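Local coordinates for protein bifunctional enzyme IspD/IspF (Campylobacter jejuni, PDB 1W55) that catalyses two steps of isoprenoid precursor synthesis, making 4-diphosphocytidyl-2-C-methyl-D-erythritol from CTP and MEP, and cyclising its 2-phosphate to methylerythritol cyclodiphosphate with release of CMP, at residues H251-A256 with I301-C306; N281-L286 with A326-L331; I57-K62 with R294-E299. All coordinates share one frame; numbering follows the deposited sequence.

In the fold
From the N terminus, the chain first passes helix 57-61 in the cytidylyltransferase half. Contact 3 closes the longest loop, bringing this helix against the turn at 294-299, some 230 residues later, and so joins the two catalytic halves. The other two contacts lie within the cyclodiphosphate synthase half. Contact 1 sets helix 248-260 on strand 298-308, and contact 2 sets helix 282-295 beside the end of helix 318-329. No loop is contained in another: the segments alternate along the chain, and all three contacts cross. Contacts 1 and 2 also touch, Leu253 meeting Leu286 and Ile303 meeting Leu329, which makes one continuous layer of helices on sheet.

Contact 1: H251-A256 with I301-C306; sequences HSLTDA and INIDIC
Ile303 and Ile305 both reach Leu253 of the facing helix, while Asp304 between them turns away, and its OD2 is gripped twice: by Lys339 NZ in a salt bridge and by the backbone N of Asn214 of a neighbouring subunit. Its OD1 accepts from Asn337 ND2, so a buried charge is well answered, and the lysine probably helps keep it ionised. On the other face of the strand the contact is wholly apolar. Leu253 lies with CG anti to its backbone N (chi1 179°), which extends the branch away from the helix and toward the strand. Its CD1 rests 3.8 Å from CG2 of Ile303, the two side chains crossing at about a right angle, and its CD2 looks toward CD1 of Ile305, 4.3 Å away. Beta-branched isoleucines suit the extended backbone, and the flexible leucine fork serves both of them. Ile325 and Val361 also pack against Leu253. The preceding residue, Ser252, hydrogen-bonds through OG with Val357 O and Ser359 OG, and His251 is, by similarity, a metal ligand. An amphipathic strand of this sort, oily beneath a helix and polar toward the next subunit, belongs to the alpha/beta fold of the oligomeric IspF family.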
loop_
_atom_site.group_PDB
_atom_site.type_symbol
_atom_site.label_atom_id
_atom_site.label_comp_id
_atom_site.label_asym_id
_atom_site.label_seq_id
_atom_site.Cartn_x
_atom_site.Cartn_y
_atom_site.Cartn_z
ATOM N N HIS A 251 -17.103 -34.735 28.106
ATOM C CA HIS A 251 -17.715 -33.784 29.019
ATOM C C HIS A 251 -16.740 -32.680 29.414
ATOM O O HIS A 251 -17.124 -31.508 29.459
ATOM C CB HIS A 251 -18.273 -34.511 30.250
ATOM C CG HIS A 251 -19.331 -35.513 29.907
ATOM N ND1 HIS A 251 -19.631 -36.591 30.712
ATOM C CD2 HIS A 251 -20.140 -35.614 28.824
ATOM C CE1 HIS A 251 -20.585 -37.309 30.145
ATOM N NE2 HIS A 251 -20.915 -36.733 29.002
ATOM N N SER A 252 -15.483 -33.054 29.663
ATOM C CA SER A 252 -14.455 -32.078 30.009
ATOM C C SER A 252 -14.202 -31.159 28.824
ATOM O O SER A 252 -14.097 -29.945 28.979
ATOM C CB SER A 252 -13.158 -32.779 30.421
ATOM O OG SER A 252 -12.112 -31.841 30.606
ATOM N N LEU A 253 -14.120 -31.746 27.635
ATOM C CA LEU A 253 -13.856 -30.982 26.431
ATOM C C LEU A 253 -14.999 -29.995 26.107
ATOM O O LEU A 253 -14.755 -28.852 25.724
ATOM C CB LEU A 253 -13.599 -31.923 25.263
ATOM C CG LEU A 253 -13.339 -31.266 23.921
ATOM C CD1 LEU A 253 -12.192 -30.217 24.009
ATOM C CD2 LEU A 253 -13.056 -32.356 22.882
ATOM N N THR A 254 -16.238 -30.447 26.266
ATOM C CA THR A 254 -17.403 -29.576 26.129
ATOM C C THR A 254 -17.273 -28.341 27.031
ATOM O O THR A 254 -17.503 -27.221 26.593
ATOM C CB THR A 254 -18.664 -30.373 26.489
ATOM O OG1 THR A 254 -18.800 -31.515 25.598
ATOM C CG2 THR A 254 -19.903 -29.524 26.259
ATOM N N ASP A 255 -16.896 -28.549 28.292
ATOM C CA ASP A 255 -16.688 -27.436 29.214
ATOM C C ASP A 255 -15.624 -26.446 28.708
ATOM O O ASP A 255 -15.813 -25.245 28.806
ATOM C CB ASP A 255 -16.324 -27.957 30.601
ATOM C CG ASP A 255 -17.513 -27.972 31.554
ATOM O OD1 ASP A 255 -18.647 -27.740 31.088
ATOM O OD2 ASP A 255 -17.409 -28.209 32.783
ATOM N N ALA A 256 -14.527 -26.948 28.147
ATOM C CA ALA A 256 -13.453 -26.073 27.674
ATOM C C ALA A 256 -13.904 -25.199 26.516
ATOM O O ALA A 256 -13.610 -24.004 26.481
ATOM C CB ALA A 256 -12.194 -26.878 27.304
ATOM N N ILE A 301 -8.944 -23.440 17.274
ATOM C CA ILE A 301 -7.600 -23.559 16.727
ATOM C C ILE A 301 -7.060 -24.927 17.088
ATOM O O ILE A 301 -6.574 -25.648 16.216
ATOM C CB ILE A 301 -6.651 -22.439 17.243
ATOM C CG1 ILE A 301 -7.026 -21.086 16.620
ATOM C CG2 ILE A 301 -5.197 -22.794 16.936
ATOM C CD1 ILE A 301 -6.274 -19.906 17.217
ATOM N N ASN A 302 -7.146 -25.306 18.363
ATOM C CA ASN A 302 -6.612 -26.608 18.762
ATOM C C ASN A 302 -7.166 -27.075 20.083
ATOM O O ASN A 302 -7.760 -26.287 20.817
ATOM C CB ASN A 302 -5.074 -26.597 18.807
ATOM C CG ASN A 302 -4.521 -25.970 20.092
ATOM O OD1 ASN A 302 -4.770 -24.803 20.380
ATOM N ND2 ASN A 302 -3.781 -26.756 20.870
ATOM N N ILE A 303 -6.960 -28.362 20.363
ATOM C CA ILE A 303 -7.418 -29.012 21.572
ATOM C C ILE A 303 -6.263 -29.809 22.164
ATOM O O ILE A 303 -5.577 -30.547 21.448
ATOM C CB ILE A 303 -8.583 -29.963 21.246
ATOM C CG1 ILE A 303 -9.852 -29.167 20.941
ATOM C CG2 ILE A 303 -8.830 -30.978 22.387
ATOM C CD1 ILE A 303 -10.799 -29.905 20.008
ATOM N N ASP A 304 -6.035 -29.641 23.464
ATOM C CA ASP A 304 -5.087 -30.505 24.170
ATOM C C ASP A 304 -5.710 -31.019 25.450
ATOM O O ASP A 304 -6.392 -30.278 26.178
ATOM C CB ASP A 304 -3.755 -29.803 24.446
ATOM C CG ASP A 304 -2.671 -30.770 24.883
ATOM O OD1 ASP A 304 -2.711 -31.965 24.490
ATOM O OD2 ASP A 304 -1.737 -30.435 25.633
ATOM N N ILE A 305 -5.482 -32.301 25.706
ATOM C CA ILE A 305 -6.201 -33.036 26.744
ATOM C C ILE A 305 -5.233 -33.821 27.596
ATOM O O ILE A 305 -4.240 -34.349 27.096
ATOM C CB ILE A 305 -7.277 -33.965 26.101
ATOM C CG1 ILE A 305 -8.417 -33.106 25.513
ATOM C CG2 ILE A 305 -7.858 -34.955 27.130
ATOM C CD1 ILE A 305 -9.389 -33.865 24.615
ATOM N N CYS A 306 -5.508 -33.863 28.893
ATOM C CA CYS A 306 -4.816 -34.756 29.787
ATOM C C CYS A 306 -5.809 -35.622 30.553
ATOM O O CYS A 306 -6.644 -35.116 31.305
ATOM C CB CYS A 306 -3.904 -34.003 30.757
ATOM S SG CYS A 306 -2.893 -35.194 31.683
#

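Contact 2: N281-L286 with A326-L331; sequences NSMELL and AHTLDL
Met283 and Thr328 meet at the closest point of the two backbones, their side chains crossing at about a right angle. The methionine bends at both chi2 and chi3, which swings its methyl CE round to within 3.4 Å of Thr328 OG1. The threonine methyl works in the other direction: with OG1 beside the backbone N (chi1 -67°), CG2 is left anti to that N and presses on the helix of Met283, 3.2 Å from Met283 O. A small beta-branched residue lets the backbones come close here, whereas a flexible thioether can mould itself to the remaining surface. The apolar pair is Leu286 with Leu329, about a turn on from Met283 in one helix and one residue on from Thr328 in the other; Leu286 CG meets Leu329 CD2 at 3.9 Å, again with the side chains nearly perpendicular. Leu286 also holds its CD2 4.3 Å from Thr328 CG2, so the threonine methyl is touched by both residues of the first helix.

Between the two segments no hydrogen bond forms, and most polar bonds stay within a helix. Thr328 OG1 is satisfied by Asn324 O, a turn earlier, but Lys287 NZ, just beyond 281-286, reaches across to Thr328 O. Asn281 is the N-cap of helix 282-295: its OD1 takes the N-H of Met283 at 3.0 Å, with a bent angle of 135°. At the other helix Asp330 adopts positive phi in a Schellman motif, and Leu331 N reaches Ala326 O at 2.8 Å.

The contact packs largely on its neighbours' side chains. Leu286 rests on Thr254 and Ile257 of helix 248-260, Met283 reaches Ala250 and Ile325, and Leu329 packs on Leu300 and Ile303, so helix 282-295 is packed beside helix 248-260 and helix 318-329, the latter resting on strand 298-308.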
loop_
_atom_site.group_PDB
_atom_site.type_symbol
_atom_site.label_atom_id
_atom_site.label_comp_id
_atom_site.label_asym_id
_atom_site.label_seq_id
_atom_site.Cartn_x
_atom_site.Cartn_y
_atom_site.Cartn_z
ATOM N N ASN A 281 -25.791 -39.472 23.431
ATOM C CA ASN A 281 -24.449 -39.661 22.908
ATOM C C ASN A 281 -23.649 -38.388 23.217
ATOM O O ASN A 281 -23.911 -37.336 22.626
ATOM C CB ASN A 281 -24.529 -39.921 21.401
ATOM C CG ASN A 281 -23.169 -40.156 20.761
ATOM O OD1 ASN A 281 -22.137 -39.711 21.263
ATOM N ND2 ASN A 281 -23.170 -40.848 19.627
ATOM N N SER A 282 -22.703 -38.486 24.159
ATOM C CA SER A 282 -21.868 -37.343 24.616
ATOM C C SER A 282 -21.096 -36.604 23.525
ATOM O O SER A 282 -20.866 -35.407 23.631
ATOM C CB SER A 282 -20.871 -37.816 25.666
ATOM O OG SER A 282 -21.512 -37.995 26.913
ATOM N N MET A 283 -20.698 -37.329 22.485
ATOM C CA MET A 283 -20.013 -36.750 21.342
ATOM C C MET A 283 -20.972 -35.887 20.509
ATOM O O MET A 283 -20.552 -34.901 19.895
ATOM C CB MET A 283 -19.383 -37.851 20.472
ATOM C CG MET A 283 -18.177 -38.541 21.116
ATOM S SD MET A 283 -16.869 -37.371 21.636
ATOM C CE MET A 283 -15.948 -37.125 20.088
ATOM N N GLU A 284 -22.252 -36.264 20.495
ATOM C CA GLU A 284 -23.287 -35.456 19.847
ATOM C C GLU A 284 -23.557 -34.203 20.667
ATOM O O GLU A 284 -23.752 -33.124 20.102
ATOM C CB GLU A 284 -24.575 -36.275 19.628
ATOM C CG GLU A 284 -25.750 -35.508 19.010
ATOM C CD GLU A 284 -25.481 -34.968 17.601
ATOM O OE1 GLU A 284 -24.736 -35.608 16.816
ATOM O OE2 GLU A 284 -26.026 -33.890 17.274
ATOM N N LEU A 285 -23.540 -34.352 21.996
ATOM C CA LEU A 285 -23.677 -33.222 22.912
ATOM C C LEU A 285 -22.520 -32.249 22.727
ATOM O O LEU A 285 -22.728 -31.039 22.695
ATOM C CB LEU A 285 -23.729 -33.696 24.370
ATOM C CG LEU A 285 -24.889 -34.589 24.827
ATOM C CD1 LEU A 285 -24.803 -34.839 26.326
ATOM C CD2 LEU A 285 -26.244 -33.995 24.467
ATOM N N LEU A 286 -21.306 -32.798 22.607
ATOM C CA LEU A 286 -20.105 -32.034 22.276
ATOM C C LEU A 286 -20.264 -31.263 20.968
ATOM O O LEU A 286 -19.984 -30.063 20.909
ATOM C CB LEU A 286 -18.878 -32.963 22.183
ATOM C CG LEU A 286 -17.585 -32.373 21.595
ATOM C CD1 LEU A 286 -17.076 -31.163 22.424
ATOM C CD2 LEU A 286 -16.487 -33.435 21.445
ATOM N N ALA A 326 -11.911 -35.094 15.932
ATOM C CA ALA A 326 -11.774 -34.321 14.691
ATOM C C ALA A 326 -13.013 -34.445 13.804
ATOM O O ALA A 326 -13.478 -33.453 13.249
ATOM C CB ALA A 326 -10.503 -34.744 13.903
ATOM N N HIS A 327 -13.515 -35.673 13.658
ATOM C CA HIS A 327 -14.659 -35.970 12.791
ATOM C C HIS A 327 -15.942 -35.336 13.338
ATOM O O HIS A 327 -16.675 -34.692 12.600
ATOM C CB HIS A 327 -14.819 -37.493 12.612
ATOM C CG HIS A 327 -16.073 -37.893 11.894
ATOM N ND1 HIS A 327 -17.206 -38.323 12.555
ATOM C CD2 HIS A 327 -16.375 -37.923 10.570
ATOM C CE1 HIS A 327 -18.150 -38.601 11.670
ATOM N NE2 HIS A 327 -17.672 -38.367 10.460
ATOM N N THR A 328 -16.181 -35.518 14.636
ATOM C CA THR A 328 -17.294 -34.890 15.351
ATOM C C THR A 328 -17.314 -33.359 15.188
ATOM O O THR A 328 -18.376 -32.760 14.996
ATOM C CB THR A 328 -17.183 -35.236 16.862
ATOM O OG1 THR A 328 -17.412 -36.635 17.061
ATOM C CG2 THR A 328 -18.277 -34.533 17.705
ATOM N N LEU A 329 -16.146 -32.728 15.289
ATOM C CA LEU A 329 -16.094 -31.265 15.290
ATOM C C LEU A 329 -15.753 -30.700 13.923
ATOM O O LEU A 329 -15.673 -29.487 13.767
ATOM C CB LEU A 329 -15.116 -30.745 16.363
ATOM C CG LEU A 329 -15.436 -31.129 17.813
ATOM C CD1 LEU A 329 -14.311 -30.696 18.747
ATOM C CD2 LEU A 329 -16.793 -30.534 18.262
ATOM N N ASP A 330 -15.571 -31.579 12.938
ATOM C CA ASP A 330 -15.199 -31.178 11.580
ATOM C C ASP A 330 -13.920 -30.315 11.598
ATOM O O ASP A 330 -13.853 -29.226 11.008
ATOM C CB ASP A 330 -16.386 -30.504 10.853
ATOM C CG ASP A 330 -16.101 -30.229 9.375
ATOM O OD1 ASP A 330 -15.289 -30.956 8.757
ATOM O OD2 ASP A 330 -16.642 -29.288 8.751
ATOM N N LEU A 331 -12.913 -30.833 12.298
ATOM C CA LEU A 331 -11.603 -30.204 12.421
ATOM C C LEU A 331 -10.542 -31.089 11.795
ATOM O O LEU A 331 -10.694 -32.311 11.752
ATOM C CB LEU A 331 -11.245 -30.030 13.895
ATOM C CG LEU A 331 -11.973 -28.987 14.736
ATOM C CD1 LEU A 331 -11.332 -28.933 16.123
ATOM C CD2 LEU A 331 -11.936 -27.618 14.054
#

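Contact 3: I57-K62 with R294-E299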
loop_
_atom_site.group_PDB
_atom_site.type_symbol
_atom_site.label_atom_id
_atom_site.label_comp_id
_atom_site.label_asym_id
_atom_site.label_seq_id
_atom_site.Cartn_x
_atom_site.Cartn_y
_atom_site.Cartn_z
ATOM N N ILE A 57 -30.686 -11.180 24.075
ATOM C CA ILE A 57 -30.487 -10.011 24.938
ATOM C C ILE A 57 -29.400 -10.235 25.994
ATOM O O ILE A 57 -28.550 -9.366 26.203
ATOM C CB ILE A 57 -31.828 -9.549 25.587
ATOM C CG1 ILE A 57 -32.762 -8.955 24.527
ATOM C CG2 ILE A 57 -31.581 -8.497 26.687
ATOM C CD1 ILE A 57 -34.119 -8.497 25.066
ATOM N N THR A 58 -29.440 -11.400 26.641
ATOM C CA THR A 58 -28.511 -11.774 27.707
ATOM C C THR A 58 -27.079 -11.652 27.212
ATOM O O THR A 58 -26.244 -11.009 27.853
ATOM C CB THR A 58 -28.783 -13.236 28.185
ATOM O OG1 THR A 58 -30.122 -13.348 28.693
ATOM C CG2 THR A 58 -27.914 -13.589 29.404
ATOM N N TYR A 59 -26.815 -12.265 26.062
ATOM C CA TYR A 59 -25.502 -12.222 25.450
ATOM C C TYR A 59 -25.097 -10.793 25.037
ATOM O O TYR A 59 -23.989 -10.352 25.355
ATOM C CB TYR A 59 -25.440 -13.188 24.266
ATOM C CG TYR A 59 -24.054 -13.337 23.680
ATOM C CD1 TYR A 59 -22.949 -13.650 24.494
ATOM C CD2 TYR A 59 -23.838 -13.154 22.319
ATOM C CE1 TYR A 59 -21.670 -13.766 23.949
ATOM C CE2 TYR A 59 -22.569 -13.280 21.766
ATOM C CZ TYR A 59 -21.494 -13.585 22.579
ATOM O OH TYR A 59 -20.244 -13.688 22.014
ATOM N N MET A 60 -25.991 -10.068 24.355
ATOM C CA MET A 60 -25.676 -8.729 23.854
ATOM C C MET A 60 -25.406 -7.722 24.959
ATOM O O MET A 60 -24.566 -6.829 24.794
ATOM C CB MET A 60 -26.786 -8.195 22.960
ATOM C CG MET A 60 -26.887 -8.897 21.628
ATOM S SD MET A 60 -27.985 -8.018 20.537
ATOM C CE MET A 60 -27.834 -9.043 19.040
ATOM N N LYS A 61 -26.127 -7.862 26.068
ATOM C CA LYS A 61 -25.953 -6.994 27.233
ATOM C C LYS A 61 -24.544 -7.068 27.832
ATOM O O LYS A 61 -24.093 -6.127 28.492
ATOM C CB LYS A 61 -26.983 -7.343 28.298
ATOM C CG LYS A 61 -28.278 -6.538 28.210
ATOM C CD LYS A 61 -29.256 -7.034 29.273
ATOM C CE LYS A 61 -30.375 -6.044 29.529
ATOM N NZ LYS A 61 -31.472 -6.673 30.331
ATOM N N LYS A 62 -23.855 -8.180 27.586
ATOM C CA LYS A 62 -22.492 -8.390 28.061
ATOM C C LYS A 62 -21.451 -7.575 27.303
ATOM O O LYS A 62 -20.276 -7.592 27.665
ATOM C CB LYS A 62 -22.133 -9.877 27.990
ATOM C CG LYS A 62 -22.850 -10.703 29.035
ATOM C CD LYS A 62 -22.499 -12.157 28.924
ATOM C CE LYS A 62 -23.175 -12.947 30.041
ATOM N NZ LYS A 62 -22.410 -14.193 30.355
ATOM N N ARG A 294 -19.931 -21.683 17.392
ATOM C CA ARG A 294 -19.808 -21.215 16.016
ATOM C C ARG A 294 -20.874 -20.167 15.656
ATOM O O ARG A 294 -20.618 -19.271 14.855
ATOM C CB ARG A 294 -19.879 -22.395 15.061
ATOM C CG ARG A 294 -18.686 -23.320 15.128
ATOM C CD ARG A 294 -18.851 -24.564 14.280
ATOM N NE ARG A 294 -18.609 -24.294 12.864
ATOM C CZ ARG A 294 -19.138 -24.985 11.855
ATOM N NH1 ARG A 294 -19.966 -26.006 12.079
ATOM N NH2 ARG A 294 -18.839 -24.649 10.611
ATOM N N GLU A 295 -22.062 -20.289 16.250
ATOM C CA GLU A 295 -23.161 -19.342 16.022
ATOM C C GLU A 295 -22.781 -17.922 16.433
ATOM O O GLU A 295 -23.163 -16.963 15.773
ATOM C CB GLU A 295 -24.427 -19.775 16.774
ATOM C CG GLU A 295 -25.227 -20.848 16.046
ATOM C CD GLU A 295 -26.363 -21.426 16.880
ATOM O OE1 GLU A 295 -26.647 -20.902 17.991
ATOM O OE2 GLU A 295 -26.980 -22.412 16.416
ATOM N N ILE A 296 -22.020 -17.801 17.521
ATOM C CA ILE A 296 -21.552 -16.493 17.993
ATOM C C ILE A 296 -20.172 -16.068 17.452
ATOM O O ILE A 296 -19.575 -15.121 17.947
ATOM C CB ILE A 296 -21.642 -16.369 19.527
ATOM C CG1 ILE A 296 -20.825 -17.463 20.231
ATOM C CG2 ILE A 296 -23.112 -16.397 19.989
ATOM C CD1 ILE A 296 -20.551 -17.151 21.691
ATOM N N GLY A 297 -19.684 -16.740 16.414
ATOM C CA GLY A 297 -18.563 -16.207 15.659
ATOM C C GLY A 297 -17.169 -16.735 15.963
ATOM O O GLY A 297 -16.172 -16.149 15.515
ATOM N N PHE A 298 -17.096 -17.842 16.689
ATOM C CA PHE A 298 -15.823 -18.413 17.102
ATOM C C PHE A 298 -15.478 -19.670 16.311
ATOM O O PHE A 298 -16.359 -20.315 15.733
ATOM C CB PHE A 298 -15.873 -18.768 18.586
ATOM C CG PHE A 298 -15.727 -17.590 19.497
ATOM C CD1 PHE A 298 -16.818 -17.115 20.221
ATOM C CD2 PHE A 298 -14.504 -16.952 19.629
ATOM C CE1 PHE A 298 -16.671 -16.033 21.061
ATOM C CE2 PHE A 298 -14.351 -15.876 20.474
ATOM C CZ PHE A 298 -15.420 -15.408 21.188
ATOM N N GLU A 299 -14.199 -20.030 16.336
ATOM C CA GLU A 299 -13.684 -21.188 15.626
ATOM C C GLU A 299 -12.509 -21.761 16.433
ATOM O O GLU A 299 -11.693 -21.006 16.963
ATOM C CB GLU A 299 -13.209 -20.730 14.245
ATOM C CG GLU A 299 -12.691 -21.824 13.340
ATOM C CD GLU A 299 -12.328 -21.311 11.952
ATOM O OE1 GLU A 299 -12.498 -20.089 11.689
ATOM O OE2 GLU A 299 -11.857 -22.136 11.132
#
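The turn that ends helix 282-295 and leads into strand 298-308 is a Schellman motif, and from it Ile296 projects against Tyr59 of the cytidylyltransferase half. Phe298 N bonds back to Val293 O and Gly297 N to Arg294 O (3.1 Å), and at the Gly297 phi of 99° a CB would jam against the preceding carbonyl oxygen, which suits glycine. Ile296 has CG1 between its backbone N and carbonyl carbon (chi1 58°), a crowded position that spreads both branches before the tyrosine. CG2 lies 3.6 Å from Tyr59 CE2, approaching the ring obliquely, while CD1 comes to 3.5 Å from Tyr59 OH. The phenol suits this place because a long flat group can span to the facing half and still end in a polar atom. That hydroxyl also stands 4.4 Å from Phe298 CE1 and has a weak hydrogen bond with Arg27 NH2. Phe25 and Phe63 meet the Tyr59 ring edge-to-face, and Phe25 touches Ile296 as well. Lys62 NZ, beyond the cluster, bonds Gln319 OE1 of a neighbouring subunit. This small apolar and aromatic patch forms part of the interface between the IspD and IspF domains of this fused enzyme.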